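Local coordinates for protein cyclopropane mycolic acid synthase MmaA2 (Mycobacterium tuberculosis, PDB 1TPY) that converts a double bond at the distal position of mycolic acids into a cis-cyclopropane ring, using a methylene group from S-adenosyl-L-methionine, at residues 37-40 and 41-45; 206-209 and 210-214. All coordinates share one frame; numbering follows the deposited sequence.

How the contacts relate
Both contacts are local, each a place where the chain bends on itself beside the start of a helix, and neither encloses the other. Reading from the N terminus, contact 1 comes first: in the loop after helix 20-24, residues 37-45 contain a tight turn at 40-43 and lead into helix 45-57, with side chains also meeting helix 229-245. Much later, contact 2 forms where residues 206-214 open helix 208-218, which packs on strands 163-171 and 221-227 of the central sheet and touches helix 147-157. The two follow in series without crossing. The centres of contacts 1 and 2 are about 29 Å apart, and the contacts do not touch.

Contact 1 of 2, residues 37-40 and 41-45; sequences HFER and EDMTL
Arg40 and Met43 are the two ends of a type I beta turn, and the backbone bond from Met43 N to Arg40 O, 2.8 Å long, closes it. A second, weak bond runs from Glu39 N to Met43 SD at 3.6 Å, the thioether reaching back over the turn to a peptide N-H. Beyond the sulfur, Met43 CE lies 3.7 Å from Glu39 CB. Thr44 takes the N-cap of helix 45-57, where its OG1 caps a backbone N just beyond residue 45.

Charged groups meet around the Arg40 side chain. Its NE lies 3.5 Å from Asp42 OD2 in a salt bridge whose guanidinium and carboxylate planes stand 66° apart, far from a flat two-pronged pairing. A bend at chi3 (-30°) turns the guanidinium back over the turn, where Met43 CB lies over one of its faces. NH2 also has a long, weak ion pair with Glu47.

The Phe38 ring makes one apolar contact, from CZ to Leu45 CD1 at 3.9 Å. Its edge, by contrast, meets a polar group in plane, with CD2 3.8 Å from Met43 O. Helix 229-245 packs against this ring through Arg234, Thr235 and Leu238.

The chemistry implies a turn probably held mainly by its backbone bond, the ion pair being long and at the surface and Phe38 buried.

Contact 2 of 2, residues 206-209 and 210-214; sequences PTIE and MVEEQ
Met210 and Thr207 meet because Met210 CG stands anti to its carbonyl carbon (chi1 -80°), which carries CG and SD back toward Thr207; a bend at chi3 (55°) then turns CE on to Pro206. The setting is the N-terminal turn of helix 208-218 in the Rossmann-like methyltransferase fold, with Thr207 at the N-cap position. Its side chain makes no capping bond there; Thr207 OG1 instead makes a weak hydrogen bond to Gly171 O. Met210 SD serves as a weak acceptor for Thr207 N at 3.6 Å.

Pro206 provides the apolar platform beneath this turn. Its CB is 4.0 Å from Met210 CE, and its CG approaches Val211 CG2 to 3.7 Å. Pro206, Ile208 and Val211 touch strand 163-171 through Thr168, Thr170 and Leu166 in turn, while Pro206 and Met210 also rest on His147 of helix 147-157. The side chain of Pro206 lies about 8 Å from the bound cetyl-trimethyl-ammonium.

Backbone bonding begins loosely, with Thr207 O receiving weak bonds from both Met210 N and Val211 N. It then settles into a regular helix: Glu212 N meets Ile208 O at 3.1 Å and nearly straight, and Glu213 N meets Glu209 O at 2.8 Å. Glu209 lies in the first turn, consistent with a favourable interaction between its negative charge and the helix N terminus. Glu209 OE1 and Glu213 OE2, 4.6 Å apart, are like charges not in contact, a pairing that is probably mildly unfavourable. Glu212 extends its chain back across Ile208, its CD reaching 3.7 Å from Ile208 CG2.

Contact 1 of 2, residues 37-40 and 41-45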
ATOM      1  N   HIS A  37     -11.523  -0.678  -4.283  1.00 26.09           N
ATOM      2  CA  HIS A  37     -12.452   0.393  -4.642  1.00 25.98           C
ATOM      3  C   HIS A  37     -13.689  -0.183  -5.318  1.00 26.53           C
ATOM      4  O   HIS A  37     -13.693  -0.400  -6.531  1.00 26.57           O
ATOM      5  CB  HIS A  37     -11.777   1.389  -5.579  1.00 26.25           C
ATOM      6  CG  HIS A  37     -12.608   2.599  -5.868  1.00 27.25           C
ATOM      7  ND1 HIS A  37     -13.104   3.415  -4.872  1.00 27.64           N
ATOM      8  CD2 HIS A  37     -13.016   3.143  -7.038  1.00 25.95           C
ATOM      9  CE1 HIS A  37     -13.779   4.410  -5.418  1.00 27.09           C
ATOM     10  NE2 HIS A  37     -13.741   4.269  -6.731  1.00 28.34           N
ATOM     11  N   PHE A  38     -14.732  -0.424  -4.528  1.00 25.41           N
ATOM     12  CA  PHE A  38     -15.975  -1.000  -5.029  1.00 27.26           C
ATOM     13  C   PHE A  38     -16.846   0.000  -5.778  1.00 28.47           C
ATOM     14  O   PHE A  38     -17.681   0.679  -5.186  1.00 29.51           O
ATOM     15  CB  PHE A  38     -16.761  -1.623  -3.868  1.00 26.09           C
ATOM     16  CG  PHE A  38     -15.987  -2.674  -3.117  1.00 25.79           C
ATOM     17  CD1 PHE A  38     -14.991  -2.310  -2.211  1.00 25.01           C
ATOM     18  CD2 PHE A  38     -16.202  -4.025  -3.366  1.00 23.98           C
ATOM     19  CE1 PHE A  38     -14.219  -3.277  -1.569  1.00 26.26           C
ATOM     20  CE2 PHE A  38     -15.438  -5.001  -2.733  1.00 24.47           C
ATOM     21  CZ  PHE A  38     -14.443  -4.629  -1.833  1.00 24.74           C
ATOM     22  N   GLU A  39     -16.642   0.075  -7.089  1.00 32.00           N
ATOM     23  CA  GLU A  39     -17.388   0.983  -7.952  1.00 36.26           C
ATOM     24  C   GLU A  39     -18.800   0.494  -8.226  1.00 37.57           C
ATOM     25  O   GLU A  39     -19.700   1.296  -8.463  1.00 38.98           O
ATOM     26  CB  GLU A  39     -16.626   1.192  -9.255  1.00 36.40           C
ATOM     27  CG  GLU A  39     -15.321   1.912  -9.022  1.00 40.20           C
ATOM     28  CD  GLU A  39     -14.486   2.063 -10.269  1.00 42.23           C
ATOM     29  OE1 GLU A  39     -13.425   2.713 -10.174  1.00 44.96           O
ATOM     30  OE2 GLU A  39     -14.881   1.535 -11.333  1.00 42.81           O
ATOM     31  N   ARG A  40     -18.987  -0.823  -8.216  1.00 39.46           N
ATOM     32  CA  ARG A  40     -20.311  -1.408  -8.391  1.00 41.50           C
ATOM     33  C   ARG A  40     -20.585  -2.166  -7.100  1.00 43.26           C
ATOM     34  O   ARG A  40     -19.771  -2.984  -6.667  1.00 43.01           O
ATOM     35  CB  ARG A  40     -20.360  -2.393  -9.558  1.00 41.51           C
ATOM     36  CG  ARG A  40     -20.109  -1.806 -10.928  1.00 41.99           C
ATOM     37  CD  ARG A  40     -20.651  -2.757 -11.978  1.00 42.26           C
ATOM     38  NE  ARG A  40     -20.597  -4.143 -11.512  1.00 43.06           N
ATOM     39  CZ  ARG A  40     -19.482  -4.856 -11.396  1.00 41.25           C
ATOM     40  NH1 ARG A  40     -18.314  -4.324 -11.720  1.00 41.49           N
ATOM     41  NH2 ARG A  40     -19.536  -6.098 -10.936  1.00 39.67           N
ATOM     42  N   GLU A  41     -21.731  -1.896  -6.489  1.00 45.20           N
ATOM     43  CA  GLU A  41     -22.107  -2.534  -5.234  1.00 46.31           C
ATOM     44  C   GLU A  41     -21.798  -4.035  -5.144  1.00 45.25           C
ATOM     45  O   GLU A  41     -21.274  -4.502  -4.132  1.00 45.16           O
ATOM     46  CB  GLU A  41     -23.596  -2.296  -4.964  1.00 49.49           C
ATOM     47  CG  GLU A  41     -24.072  -2.803  -3.609  1.00 54.00           C
ATOM     48  CD  GLU A  41     -23.435  -2.061  -2.447  1.00 57.37           C
ATOM     49  OE1 GLU A  41     -22.188  -1.985  -2.391  1.00 58.48           O
ATOM     50  OE2 GLU A  41     -24.184  -1.557  -1.584  1.00 60.27           O
ATOM     51  N   ASP A  42     -22.110  -4.783  -6.197  1.00 43.99           N
ATOM     52  CA  ASP A  42     -21.883  -6.231  -6.207  1.00 42.36           C
ATOM     53  C   ASP A  42     -20.537  -6.670  -6.795  1.00 39.71           C
ATOM     54  O   ASP A  42     -20.361  -7.833  -7.162  1.00 39.29           O
ATOM     55  CB  ASP A  42     -23.012  -6.922  -6.972  1.00 45.00           C
ATOM     56  CG  ASP A  42     -23.116  -6.448  -8.405  1.00 47.40           C
ATOM     57  OD1 ASP A  42     -23.944  -7.002  -9.158  1.00 51.14           O
ATOM     58  OD2 ASP A  42     -22.371  -5.516  -8.780  1.00 50.17           O
ATOM     59  N   MET A  43     -19.596  -5.741  -6.882  1.00 36.71           N
ATOM     60  CA  MET A  43     -18.270  -6.029  -7.426  1.00 34.37           C
ATOM     61  C   MET A  43     -17.554  -7.012  -6.489  1.00 32.07           C
ATOM     62  O   MET A  43     -17.709  -6.923  -5.274  1.00 33.45           O
ATOM     63  CB  MET A  43     -17.489  -4.717  -7.518  1.00 33.53           C
ATOM     64  CG  MET A  43     -16.469  -4.624  -8.626  1.00 33.08           C
ATOM     65  SD  MET A  43     -15.688  -2.994  -8.616  1.00 29.98           S
ATOM     66  CE  MET A  43     -16.183  -2.361 -10.232  1.00 30.36           C
ATOM     67  N   THR A  44     -16.796  -7.958  -7.040  1.00 29.98           N
ATOM     68  CA  THR A  44     -16.072  -8.909  -6.194  1.00 28.16           C
ATOM     69  C   THR A  44     -14.812  -8.208  -5.712  1.00 26.91           C
ATOM     70  O   THR A  44     -14.456  -7.150  -6.232  1.00 27.46           O
ATOM     71  CB  THR A  44     -15.631 -10.180  -6.960  1.00 29.97           C
ATOM     72  OG1 THR A  44     -14.651  -9.822  -7.941  1.00 27.50           O
ATOM     73  CG2 THR A  44     -16.830 -10.863  -7.641  1.00 27.29           C
ATOM     74  N   LEU A  45     -14.132  -8.796  -4.731  1.00 25.22           N
ATOM     75  CA  LEU A  45     -12.914  -8.189  -4.209  1.00 24.03           C
ATOM     76  C   LEU A  45     -11.867  -8.002  -5.303  1.00 22.84           C
ATOM     77  O   LEU A  45     -11.214  -6.962  -5.367  1.00 22.04           O
ATOM     78  CB  LEU A  45     -12.321  -9.035  -3.074  1.00 23.38           C
ATOM     79  CG  LEU A  45     -11.078  -8.433  -2.406  1.00 22.93           C
ATOM     80  CD1 LEU A  45     -11.404  -7.056  -1.831  1.00 18.42           C
ATOM     81  CD2 LEU A  45     -10.574  -9.373  -1.313  1.00 20.76           C
TER

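Contact 2 of 2, residues 206-209 and 210-214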
ATOM      1  N   PRO A 206       0.698   8.416   8.215  1.00 26.24           N
ATOM      2  CA  PRO A 206       0.793   9.864   8.357  1.00 24.96           C
ATOM      3  C   PRO A 206      -0.607  10.418   8.603  1.00 25.85           C
ATOM      4  O   PRO A 206      -1.600   9.691   8.533  1.00 23.35           O
ATOM      5  CB  PRO A 206       1.319  10.295   6.999  1.00 25.27           C
ATOM      6  CG  PRO A 206       0.579   9.366   6.086  1.00 26.39           C
ATOM      7  CD  PRO A 206       0.738   8.025   6.794  1.00 24.80           C
ATOM      8  N   THR A 207      -0.672  11.708   8.906  1.00 25.78           N
ATOM      9  CA  THR A 207      -1.941  12.380   9.082  1.00 24.84           C
ATOM     10  C   THR A 207      -2.084  13.066   7.729  1.00 23.54           C
ATOM     11  O   THR A 207      -1.106  13.149   6.988  1.00 21.87           O
ATOM     12  CB  THR A 207      -1.879  13.429  10.213  1.00 25.91           C
ATOM     13  OG1 THR A 207      -3.177  13.987  10.412  1.00 33.07           O
ATOM     14  CG2 THR A 207      -0.940  14.544   9.864  1.00 23.12           C
ATOM     15  N   ILE A 208      -3.273  13.548   7.388  1.00 22.80           N
ATOM     16  CA  ILE A 208      -3.447  14.204   6.096  1.00 23.90           C
ATOM     17  C   ILE A 208      -2.568  15.444   5.949  1.00 24.47           C
ATOM     18  O   ILE A 208      -1.908  15.617   4.927  1.00 25.09           O
ATOM     19  CB  ILE A 208      -4.935  14.596   5.844  1.00 23.79           C
ATOM     20  CG1 ILE A 208      -5.755  13.340   5.518  1.00 21.42           C
ATOM     21  CG2 ILE A 208      -5.028  15.604   4.696  1.00 23.12           C
ATOM     22  CD1 ILE A 208      -7.265  13.580   5.465  1.00 20.01           C
ATOM     23  N   GLU A 209      -2.550  16.298   6.965  1.00 24.27           N
ATOM     24  CA  GLU A 209      -1.741  17.508   6.900  1.00 26.92           C
ATOM     25  C   GLU A 209      -0.253  17.194   6.747  1.00 27.45           C
ATOM     26  O   GLU A 209       0.476  17.953   6.117  1.00 29.00           O
ATOM     27  CB  GLU A 209      -1.973  18.387   8.138  1.00 25.26           C
ATOM     28  CG  GLU A 209      -1.785  17.664   9.462  1.00 26.41           C
ATOM     29  CD  GLU A 209      -2.123  18.536  10.648  1.00 26.82           C
ATOM     30  OE1 GLU A 209      -2.969  19.439  10.493  1.00 29.61           O
ATOM     31  OE2 GLU A 209      -1.558  18.317  11.736  1.00 29.42           O
ATOM     32  N   MET A 210       0.195  16.076   7.310  1.00 27.78           N
ATOM     33  CA  MET A 210       1.604  15.697   7.199  1.00 28.53           C
ATOM     34  C   MET A 210       1.990  15.461   5.743  1.00 27.97           C
ATOM     35  O   MET A 210       3.040  15.919   5.293  1.00 28.18           O
ATOM     36  CB  MET A 210       1.897  14.436   8.012  1.00 28.20           C
ATOM     37  CG  MET A 210       2.072  14.666   9.507  1.00 31.98           C
ATOM     38  SD  MET A 210       2.254  13.093  10.402  1.00 35.43           S
ATOM     39  CE  MET A 210       3.610  12.405   9.494  1.00 25.86           C
ATOM     40  N   VAL A 211       1.143  14.733   5.015  1.00 27.89           N
ATOM     41  CA  VAL A 211       1.386  14.451   3.600  1.00 25.59           C
ATOM     42  C   VAL A 211       1.374  15.752   2.796  1.00 24.80           C
ATOM     43  O   VAL A 211       2.277  16.006   1.998  1.00 24.40           O
ATOM     44  CB  VAL A 211       0.308  13.505   3.017  1.00 24.62           C
ATOM     45  CG1 VAL A 211       0.517  13.337   1.515  1.00 23.14           C
ATOM     46  CG2 VAL A 211       0.372  12.150   3.707  1.00 24.81           C
ATOM     47  N   GLU A 212       0.349  16.572   3.013  1.00 24.39           N
ATOM     48  CA  GLU A 212       0.219  17.846   2.301  1.00 27.12           C
ATOM     49  C   GLU A 212       1.407  18.765   2.550  1.00 25.80           C
ATOM     50  O   GLU A 212       2.050  19.231   1.616  1.00 26.49           O
ATOM     51  CB  GLU A 212      -1.054  18.584   2.727  1.00 25.16           C
ATOM     52  CG  GLU A 212      -2.336  17.800   2.528  1.00 28.77           C
ATOM     53  CD  GLU A 212      -3.560  18.582   2.980  1.00 32.65           C
ATOM     54  OE1 GLU A 212      -3.544  19.127   4.110  1.00 33.04           O
ATOM     55  OE2 GLU A 212      -4.537  18.646   2.212  1.00 32.81           O
ATOM     56  N   GLU A 213       1.683  19.027   3.822  1.00 26.09           N
ATOM     57  CA  GLU A 213       2.770  19.907   4.203  1.00 27.31           C
ATOM     58  C   GLU A 213       4.144  19.442   3.730  1.00 26.78           C
ATOM     59  O   GLU A 213       4.885  20.218   3.134  1.00 26.23           O
ATOM     60  CB  GLU A 213       2.775  20.086   5.722  1.00 27.58           C
ATOM     61  CG  GLU A 213       1.518  20.760   6.249  1.00 28.05           C
ATOM     62  CD  GLU A 213       1.543  20.927   7.751  1.00 28.50           C
ATOM     63  OE1 GLU A 213       2.551  20.536   8.378  1.00 27.62           O
ATOM     64  OE2 GLU A 213       0.557  21.447   8.307  1.00 27.07           O
ATOM     65  N   GLN A 214       4.480  18.183   3.996  1.00 27.88           N
ATOM     66  CA  GLN A 214       5.774  17.638   3.595  1.00 29.81           C
ATOM     67  C   GLN A 214       5.951  17.610   2.082  1.00 30.25           C
ATOM     68  O   GLN A 214       7.016  17.947   1.572  1.00 31.24           O
ATOM     69  CB  GLN A 214       5.950  16.224   4.144  1.00 32.10           C
ATOM     70  CG  GLN A 214       6.125  16.141   5.655  1.00 36.64           C
ATOM     71  CD  GLN A 214       7.475  16.660   6.136  1.00 39.78           C
ATOM     72  OE1 GLN A 214       7.831  16.489   7.301  1.00 40.97           O
ATOM     73  NE2 GLN A 214       8.232  17.296   5.240  1.00 39.70           N
TER